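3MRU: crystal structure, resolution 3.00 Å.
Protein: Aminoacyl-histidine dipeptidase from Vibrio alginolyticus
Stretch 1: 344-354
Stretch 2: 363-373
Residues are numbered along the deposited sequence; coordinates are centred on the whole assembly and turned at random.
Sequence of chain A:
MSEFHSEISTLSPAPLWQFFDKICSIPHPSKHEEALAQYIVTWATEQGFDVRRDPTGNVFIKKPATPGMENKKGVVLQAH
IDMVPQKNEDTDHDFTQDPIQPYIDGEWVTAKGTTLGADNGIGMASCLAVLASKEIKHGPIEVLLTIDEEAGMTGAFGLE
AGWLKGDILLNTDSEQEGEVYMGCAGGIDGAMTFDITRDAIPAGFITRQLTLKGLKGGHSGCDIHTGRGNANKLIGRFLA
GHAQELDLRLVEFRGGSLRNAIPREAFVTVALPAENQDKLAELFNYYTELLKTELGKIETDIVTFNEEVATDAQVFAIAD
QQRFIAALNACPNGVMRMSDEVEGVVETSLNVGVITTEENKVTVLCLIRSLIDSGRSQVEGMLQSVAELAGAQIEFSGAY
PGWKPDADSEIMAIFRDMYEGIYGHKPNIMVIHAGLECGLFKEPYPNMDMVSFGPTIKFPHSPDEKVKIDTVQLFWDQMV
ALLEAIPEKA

Stretch 1 (344-354) GVVETSLNVGV
Stretch 2, residues 363-373: TVLCLIRSLID

How do the two stretches run, and in what register? Strand 346-354 and strand 363-370 run antiparallel, 171° between directions, their axes approaching to 4.6 Å. Thr348 faces Ser370, Ser349 faces Arg369, Leu350 faces Ile368, and Asn351 faces Leu367. Past that point Val354 pairs with Leu365, three residues on in one strand and two in the other, so stretch 1 carries an extra residue. Gly353, at phi/psi -91/-32, breaks the extended run; Glu347 (-81/-47) and Leu371 (-88/-50) also leave the extended range, while most of their neighbours have phi between -78 and -163 and psi from 91 to 167. Together the stretches bury 744 Å².

Which backbone atoms tie them together? At the centre Ser349 N reaches Arg369 O at 2.9 Å and Arg369 N reaches Ser349 O at 2.7 Å, a tight reciprocal pair. Two residues further along stretch 1, Leu367 N gives a bond of 3.1 Å to Asn351 O, while the return from Asn351 N to Leu367 O is weak at 3.3 Å. Around the extra residue, Leu365 O accepts twice: from Val354 N at 3.1 Å, nearly straight, and weakly from Gly353 N at 3.1 Å, bent to 128°. Leu365 N closes that end on Val354 O at 2.8 Å. At the other end Leu371 N bonds Glu347 O at 3.0 Å, just beyond the last strand residue of stretch 2.

What fills the face that carries Leu350 and Ile368? Leu350, with chi1 at 91° between wells and chi2 t, brings CB to 3.9 Å from CG1 of Ile368 (m, t), and its CD1 lies 4.3 Å from SG of Cys366. The small Cys366 (p) sits beside the branched Val352 (t), whose CG2 lies 4.1 Å from Cys366 CB and whose CG1 meets CG1 of Val364 (t) at 3.9 Å. At the polar end, Thr348 (m) donates from OG1 to OG of Ser370 (t) at 3.2 Å, and Ser370 OG in turn donates to Ile372 O at 2.6 Å. The chain gives both buried hydroxyls a partner.

How is the other face packed? Compact Ser349 (p) sets OG 3.7 Å from CB of Arg369 (m, t, t), whose end leads away to partners elsewhere in the structure. Asn351 and Leu367, both t at chi1, lie alongside without close side-chain contact. Val354 (t) and Leu365, chi1 -95° and chi2 p, meet CB to CB at 4.0 Å, covering one another's apolar surface where both are partly exposed.

What closes the end near Val345? Leu371 (m, t) points sideways, yet its CD1 packs 4.1 Å from CG1 of Val345 (t) and 3.7 Å from Val346 O. Glu347 (t, t, chi3 62°) stretches out until its OE2 lies 3.4 Å from CG1 of Ile372 (m, m), though Ile372 is poorly ordered. Gly344 makes no contact; its phi/psi of 79/33 is a conformation that glycine takes readily.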

ATOM      1  N   GLY A 344      18.254  -7.181  -2.682  1.00 96.00           N
ATOM      2  CA  GLY A 344      17.125  -7.958  -3.239  1.00 94.73           C
ATOM      3  C   GLY A 344      15.677  -7.474  -3.194  1.00 93.70           C
ATOM      4  O   GLY A 344      14.744  -8.274  -3.114  1.00 93.68           O
ATOM      5  N   VAL A 345      15.501  -6.159  -3.284  1.00 72.89           N
ATOM      6  CA  VAL A 345      14.208  -5.500  -3.185  1.00 71.09           C
ATOM      7  C   VAL A 345      13.846  -4.936  -4.544  1.00 69.99           C
ATOM      8  O   VAL A 345      14.715  -4.399  -5.246  1.00 69.88           O
ATOM      9  CB  VAL A 345      14.405  -4.319  -2.173  1.00 84.74           C
ATOM     10  CG1 VAL A 345      13.227  -3.333  -2.176  1.00 83.98           C
ATOM     11  CG2 VAL A 345      14.648  -4.848  -0.778  1.00 85.19           C
ATOM     12  N   VAL A 346      12.570  -5.054  -4.909  1.00 69.63           N
ATOM     13  CA  VAL A 346      12.068  -4.471  -6.163  1.00 67.82           C
ATOM     14  C   VAL A 346      12.067  -2.938  -6.142  1.00 67.45           C
ATOM     15  O   VAL A 346      11.374  -2.308  -5.338  1.00 67.67           O
ATOM     16  CB  VAL A 346      10.654  -4.934  -6.486  1.00 48.87           C
ATOM     17  CG1 VAL A 346      10.215  -4.335  -7.799  1.00 48.14           C
ATOM     18  CG2 VAL A 346      10.573  -6.452  -6.526  1.00 47.97           C
ATOM     19  N   GLU A 347      12.842  -2.338  -7.032  1.00 66.91           N
ATOM     20  CA  GLU A 347      12.839  -0.892  -7.156  1.00 66.33           C
ATOM     21  C   GLU A 347      11.664  -0.356  -7.985  1.00 65.43           C
ATOM     22  O   GLU A 347      11.015   0.602  -7.572  1.00 65.87           O
ATOM     23  CB  GLU A 347      14.154  -0.393  -7.722  1.00 79.70           C
ATOM     24  CG  GLU A 347      14.291   1.106  -7.670  1.00 81.76           C
ATOM     25  CD  GLU A 347      15.584   1.589  -8.289  1.00 85.31           C
ATOM     26  OE1 GLU A 347      15.799   1.369  -9.515  1.00 85.79           O
ATOM     27  OE2 GLU A 347      16.386   2.194  -7.537  1.00 87.37           O
ATOM     28  N   THR A 348      11.401  -0.948  -9.149  1.00 66.57           N
ATOM     29  CA  THR A 348      10.312  -0.468 -10.002  1.00 65.29           C
ATOM     30  C   THR A 348       9.501  -1.633 -10.558  1.00 64.52           C
ATOM     31  O   THR A 348      10.052  -2.703 -10.803  1.00 64.54           O
ATOM     32  CB  THR A 348      10.808   0.425 -11.186  1.00 55.16           C
ATOM     33  OG1 THR A 348      11.747   1.406 -10.738  1.00 54.00           O
ATOM     34  CG2 THR A 348       9.643   1.155 -11.805  1.00 55.18           C
ATOM     35  N   SER A 349       8.199  -1.430 -10.746  1.00 54.88           N
ATOM     36  CA  SER A 349       7.361  -2.463 -11.314  1.00 54.49           C
ATOM     37  C   SER A 349       6.057  -1.891 -11.809  1.00 54.40           C
ATOM     38  O   SER A 349       5.716  -0.746 -11.505  1.00 54.55           O
ATOM     39  CB  SER A 349       7.043  -3.524 -10.284  1.00 57.86           C
ATOM     40  OG  SER A 349       6.127  -3.000  -9.343  1.00 58.47           O
ATOM     41  N   LEU A 350       5.338  -2.702 -12.575  1.00 52.54           N
ATOM     42  CA  LEU A 350       4.013  -2.359 -13.023  1.00 52.83           C
ATOM     43  C   LEU A 350       3.172  -3.610 -13.274  1.00 53.51           C
ATOM     44  O   LEU A 350       3.688  -4.695 -13.544  1.00 53.23           O
ATOM     45  CB  LEU A 350       4.060  -1.471 -14.268  1.00 55.68           C
ATOM     46  CG  LEU A 350       4.035  -2.036 -15.681  1.00 54.63           C
ATOM     47  CD1 LEU A 350       3.469  -0.997 -16.601  1.00 53.72           C
ATOM     48  CD2 LEU A 350       5.433  -2.376 -16.064  1.00 55.29           C
ATOM     49  N   ASN A 351       1.865  -3.441 -13.176  1.00 55.97           N
ATOM     50  CA  ASN A 351       0.962  -4.544 -13.295  1.00 57.02           C
ATOM     51  C   ASN A 351      -0.111  -4.128 -14.269  1.00 57.34           C
ATOM     52  O   ASN A 351      -0.829  -3.184 -13.992  1.00 57.88           O
ATOM     53  CB  ASN A 351       0.363  -4.846 -11.920  1.00 65.04           C
ATOM     54  CG  ASN A 351      -0.755  -5.896 -11.957  1.00 67.30           C
ATOM     55  OD1 ASN A 351      -1.459  -6.078 -10.971  1.00 69.00           O
ATOM     56  ND2 ASN A 351      -0.921  -6.584 -13.085  1.00 70.88           N
ATOM     57  N   VAL A 352      -0.184  -4.792 -15.421  1.00 58.04           N
ATOM     58  CA  VAL A 352      -1.327  -4.647 -16.312  1.00 58.08           C
ATOM     59  C   VAL A 352      -2.438  -5.504 -15.706  1.00 58.69           C
ATOM     60  O   VAL A 352      -2.564  -6.713 -16.000  1.00 58.63           O
ATOM     61  CB  VAL A 352      -1.003  -5.082 -17.761  1.00 52.77           C
ATOM     62  CG1 VAL A 352      -2.284  -5.256 -18.562  1.00 51.09           C
ATOM     63  CG2 VAL A 352      -0.080  -4.063 -18.417  1.00 51.99           C
ATOM     64  N   GLY A 353      -3.228  -4.851 -14.852  1.00 60.62           N
ATOM     65  CA  GLY A 353      -4.198  -5.514 -13.983  1.00 61.19           C
ATOM     66  C   GLY A 353      -5.625  -5.705 -14.499  1.00 61.56           C
ATOM     67  O   GLY A 353      -6.280  -6.678 -14.123  1.00 61.70           O
ATOM     68  N   VAL A 354      -6.119  -4.786 -15.333  1.00 63.82           N
ATOM     69  CA  VAL A 354      -7.528  -4.829 -15.776  1.00 63.87           C
ATOM     70  C   VAL A 354      -7.687  -4.525 -17.271  1.00 64.93           C
ATOM     71  O   VAL A 354      -7.190  -3.511 -17.776  1.00 64.84           O
ATOM     72  CB  VAL A 354      -8.452  -3.847 -14.973  1.00 39.62           C
ATOM     73  CG1 VAL A 354      -9.894  -4.182 -15.207  1.00 38.12           C
ATOM     74  CG2 VAL A 354      -8.171  -3.897 -13.503  1.00 37.97           C
ATOM     75  N   THR A 363     -10.086  -0.704 -23.102  1.00 70.52           N
ATOM     76  CA  THR A 363      -9.384   0.062 -22.097  1.00 69.29           C
ATOM     77  C   THR A 363      -8.523  -0.832 -21.215  1.00 68.32           C
ATOM     78  O   THR A 363      -9.000  -1.799 -20.611  1.00 68.24           O
ATOM     79  CB  THR A 363     -10.363   0.961 -21.293  1.00 70.81           C
ATOM     80  OG1 THR A 363      -9.828   1.225 -19.987  1.00 69.76           O
ATOM     81  CG2 THR A 363     -11.794   0.322 -21.215  1.00 70.59           C
ATOM     82  N   VAL A 364      -7.239  -0.492 -21.176  1.00 63.74           N
ATOM     83  CA  VAL A 364      -6.225  -1.275 -20.504  1.00 62.78           C
ATOM     84  C   VAL A 364      -5.762  -0.483 -19.300  1.00 62.39           C
ATOM     85  O   VAL A 364      -5.222   0.596 -19.454  1.00 62.90           O
ATOM     86  CB  VAL A 364      -5.014  -1.566 -21.452  1.00 51.01           C
ATOM     87  CG1 VAL A 364      -4.012  -2.513 -20.798  1.00 50.09           C
ATOM     88  CG2 VAL A 364      -5.483  -2.144 -22.811  1.00 50.61           C
ATOM     89  N   LEU A 365      -5.983  -1.013 -18.102  1.00 62.27           N
ATOM     90  CA  LEU A 365      -5.623  -0.320 -16.863  1.00 61.53           C
ATOM     91  C   LEU A 365      -4.489  -0.991 -16.121  1.00 61.26           C
ATOM     92  O   LEU A 365      -4.471  -2.224 -15.955  1.00 60.84           O
ATOM     93  CB  LEU A 365      -6.817  -0.276 -15.916  1.00 58.47           C
ATOM     94  CG  LEU A 365      -7.762   0.911 -15.849  1.00 58.05           C
ATOM     95  CD1 LEU A 365      -8.315   1.283 -17.210  1.00 57.68           C
ATOM     96  CD2 LEU A 365      -8.873   0.542 -14.891  1.00 57.49           C
ATOM     97  N   CYS A 366      -3.581  -0.159 -15.623  1.00 66.61           N
ATOM     98  CA  CYS A 366      -2.368  -0.631 -14.986  1.00 66.68           C
ATOM     99  C   CYS A 366      -1.822   0.337 -13.939  1.00 65.60           C
ATOM    100  O   CYS A 366      -2.220   1.503 -13.869  1.00 65.23           O
ATOM    101  CB  CYS A 366      -1.300  -0.944 -16.046  1.00 72.50           C
ATOM    102  SG  CYS A 366      -0.518   0.528 -16.733  1.00 77.71           S
ATOM    103  N   LEU A 367      -0.897  -0.157 -13.125  1.00 63.75           N
ATOM    104  CA  LEU A 367      -0.446   0.601 -11.976  1.00 63.26           C
ATOM    105  C   LEU A 367       1.057   0.460 -11.771  1.00 63.11           C
ATOM    106  O   LEU A 367       1.555  -0.618 -11.450  1.00 63.62           O
ATOM    107  CB  LEU A 367      -1.224   0.173 -10.725  1.00 41.85           C
ATOM    108  CG  LEU A 367      -0.765   0.680  -9.356  1.00 41.40           C
ATOM    109  CD1 LEU A 367      -0.894   2.176  -9.258  1.00 42.13           C
ATOM    110  CD2 LEU A 367      -1.582   0.040  -8.273  1.00 41.80           C
ATOM    111  N   ILE A 368       1.774   1.559 -11.964  1.00 73.59           N
ATOM    112  CA  ILE A 368       3.215   1.533 -11.838  1.00 73.00           C
ATOM    113  C   ILE A 368       3.562   1.837 -10.403  1.00 73.66           C
ATOM    114  O   ILE A 368       3.009   2.779  -9.805  1.00 74.47           O
ATOM    115  CB  ILE A 368       3.886   2.571 -12.763  1.00 44.54           C
ATOM    116  CG1 ILE A 368       3.421   2.366 -14.203  1.00 43.32           C
ATOM    117  CG2 ILE A 368       5.384   2.479 -12.658  1.00 42.48           C
ATOM    118  CD1 ILE A 368       3.708   3.533 -15.147  1.00 83.64           C
ATOM    119  N   ARG A 369       4.471   1.038  -9.853  1.00 55.45           N
ATOM    120  CA  ARG A 369       5.014   1.266  -8.526  1.00 55.10           C
ATOM    121  C   ARG A 369       6.503   1.486  -8.631  1.00 55.66           C
ATOM    122  O   ARG A 369       7.149   0.961  -9.550  1.00 55.72           O
ATOM    123  CB  ARG A 369       4.796   0.052  -7.677  1.00 56.36           C
ATOM    124  CG  ARG A 369       3.400  -0.194  -7.351  1.00 56.76           C
ATOM    125  CD  ARG A 369       3.350  -1.498  -6.630  1.00 58.87           C
ATOM    126  NE  ARG A 369       1.988  -1.907  -6.324  1.00 60.76           N
ATOM    127  CZ  ARG A 369       1.173  -1.234  -5.526  1.00 61.39           C
ATOM    128  NH1 ARG A 369       1.574  -0.093  -4.978  1.00 63.13           N
ATOM    129  NH2 ARG A 369      -0.049  -1.685  -5.308  1.00 61.32           N
ATOM    130  N   SER A 370       7.047   2.249  -7.684  1.00 53.45           N
ATOM    131  CA  SER A 370       8.478   2.496  -7.619  1.00 54.08           C
ATOM    132  C   SER A 370       8.890   3.164  -6.306  1.00 54.59           C
ATOM    133  O   SER A 370       8.118   3.920  -5.718  1.00 54.16           O
ATOM    134  CB  SER A 370       8.946   3.264  -8.853  1.00 60.81           C
ATOM    135  OG  SER A 370      10.336   3.481  -8.753  1.00 60.97           O
ATOM    136  N   LEU A 371      10.134   2.902  -5.893  1.00 55.14           N
ATOM    137  CA  LEU A 371      10.731   3.537  -4.726  1.00 56.09           C
ATOM    138  C   LEU A 371      11.356   4.820  -5.230  1.00 57.49           C
ATOM    139  O   LEU A 371      11.121   5.892  -4.669  1.00 57.30           O
ATOM    140  CB  LEU A 371      11.801   2.669  -4.084  1.00 50.47           C
ATOM    141  CG  LEU A 371      11.594   1.161  -3.963  1.00 49.97           C
ATOM    142  CD1 LEU A 371      12.856   0.534  -3.425  1.00 49.63           C
ATOM    143  CD2 LEU A 371      10.442   0.841  -3.042  1.00 51.52           C
ATOM    144  N   ILE A 372      12.150   4.730  -6.295  1.00 89.76           N
ATOM    145  CA  ILE A 372      12.640   5.968  -6.912  1.00 91.80           C
ATOM    146  C   ILE A 372      11.541   6.556  -7.817  1.00 92.29           C
ATOM    147  O   ILE A 372      11.086   5.920  -8.771  1.00 92.65           O
ATOM    148  CB  ILE A 372      14.012   5.819  -7.656  1.00130.07           C
ATOM    149  CG1 ILE A 372      15.082   5.222  -6.724  1.00130.72           C
ATOM    150  CG2 ILE A 372      14.470   7.192  -8.209  1.00130.86           C
ATOM    151  CD1 ILE A 372      15.511   6.069  -5.516  1.00116.56           C
ATOM    152  N   ASP A 373      11.102   7.764  -7.496  1.00 74.22           N
ATOM    153  CA  ASP A 373      10.046   8.392  -8.264  1.00 75.14           C
ATOM    154  C   ASP A 373      10.531   8.724  -9.664  1.00 74.86           C
ATOM    155  O   ASP A 373       9.732   8.879 -10.598  1.00 75.31           O
ATOM    156  CB  ASP A 373       9.537   9.635  -7.545  1.00 87.53           C
ATOM    157  CG  ASP A 373       8.904   9.305  -6.184  1.00 91.30           C
ATOM    158  OD1 ASP A 373       8.374   8.167  -6.025  1.00 94.85           O
ATOM    159  OD2 ASP A 373       8.945  10.181  -5.275  1.00 95.17           O
TER